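Local coordinates for protein histidinol-phosphate aminotransferase (Clostridium acetobutylicum, PDB 3FTB) that probably transfers amino groups with the help of pyridoxal 5'-phosphate, consistent with a role as a histidinol-phosphate aminotransferase, at residues 195-198 with 199-202. Numbering follows the deposited sequence.
Sequences SSFV and GEIK
F197 and E200 close one turn of 3-10 helix: E200 N donates a hydrogen bond to F197 O over 2.7 Å, arriving well above the carbonyl plane, with an angle of 149° at the hydrogen. I201 N follows one residue later, bonding to V198 O at 3.1 Å, although the place of that oxygen is less certain. Both bonds span three residues.

The side chain of E200 folds back over the start of this turn. A bend at chi2 (86°) brings the carboxylate beside F197, where OE1 sits 3.3 Å from F197 CA and 4.0 Å from F197 CB. It approaches the phenyl ring obliquely, the two planes 57° apart, so this is packing of a carboxylate beside a ring and no stack. OE2 has a long, weak ion pair with K163.

Around the turn, F197 N bonds to E184, F197 packs on I161, and I201 lies against I209 of strand 207-212. S196 OG bonds to P193 O and makes a weak hydrogen bond to a phosphate ion, probably from the crystallisation liquor.

The arrangement is a short 3-10 turn in the connection between parallel strands 179-183 and 207-212 of the seven-stranded sheet characteristic of the large domain in fold-type I pyridoxal-phosphate enzymes.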
# COMPACT_ATOMS: atom_id res chain seq x y z
N SER A 195 -1.56 7.82 -28.75
CA SER A 195 -2.17 6.52 -28.45
C SER A 195 -2.89 6.51 -27.11
O SER A 195 -3.85 5.75 -26.93
CB SER A 195 -1.13 5.40 -28.50
OG SER A 195 -0.91 5.00 -29.84
N SER A 196 -2.43 7.36 -26.18
CA SER A 196 -3.13 7.55 -24.90
C SER A 196 -4.24 8.59 -25.02
O SER A 196 -4.18 9.50 -25.84
CB SER A 196 -2.17 7.97 -23.79
OG SER A 196 -1.52 9.17 -24.11
N PHE A 197 -5.26 8.43 -24.20
CA PHE A 197 -6.34 9.39 -24.13
C PHE A 197 -5.99 10.49 -23.14
O PHE A 197 -6.84 11.34 -22.85
CB PHE A 197 -7.63 8.71 -23.70
CG PHE A 197 -8.33 8.00 -24.82
CD1 PHE A 197 -7.84 6.79 -25.30
CD2 PHE A 197 -9.48 8.54 -25.39
CE1 PHE A 197 -8.48 6.14 -26.34
CE2 PHE A 197 -10.12 7.88 -26.42
CZ PHE A 197 -9.62 6.68 -26.90
N VAL A 198 -4.78 10.48 -22.60
CA VAL A 198 -4.42 11.49 -21.61
C VAL A 198 -4.60 12.91 -22.17
O VAL A 198 -5.03 13.82 -21.46
CB VAL A 198 -2.98 11.32 -21.05
CG1 VAL A 198 -2.94 10.15 -20.07
CG2 VAL A 198 -1.96 11.17 -22.19
N GLY A 199 -4.30 13.08 -23.46
CA GLY A 199 -4.46 14.37 -24.12
C GLY A 199 -5.92 14.72 -24.38
O GLY A 199 -6.22 15.75 -25.00
N GLU A 200 -6.82 13.86 -23.90
CA GLU A 200 -8.26 14.08 -24.03
C GLU A 200 -8.88 14.42 -22.68
O GLU A 200 -10.08 14.69 -22.61
CB GLU A 200 -8.94 12.85 -24.63
CG GLU A 200 -9.18 12.89 -26.15
CD GLU A 200 -7.98 12.40 -26.93
OE1 GLU A 200 -7.11 11.74 -26.33
OE2 GLU A 200 -7.92 12.67 -28.14
N ILE A 201 -8.07 14.40 -21.63
CA ILE A 201 -8.55 14.55 -20.25
C ILE A 201 -9.34 15.85 -20.02
O ILE A 201 -10.36 15.88 -19.33
CB ILE A 201 -7.37 14.45 -19.25
CG1 ILE A 201 -6.75 13.05 -19.26
CG2 ILE A 201 -7.81 14.81 -17.84
CD1 ILE A 201 -7.60 12.01 -18.61
N LYS A 202 -8.86 16.93 -20.62
CA LYS A 202 -9.50 18.23 -20.45
C LYS A 202 -10.86 18.33 -21.15
O LYS A 202 -11.77 19.02 -20.69
CB LYS A 202 -8.55 19.33 -20.93
CG LYS A 202 -7.22 19.33 -20.20
CD LYS A 202 -7.46 19.24 -18.71
CE LYS A 202 -6.30 19.84 -17.96
NZ LYS A 202 -6.67 20.16 -16.56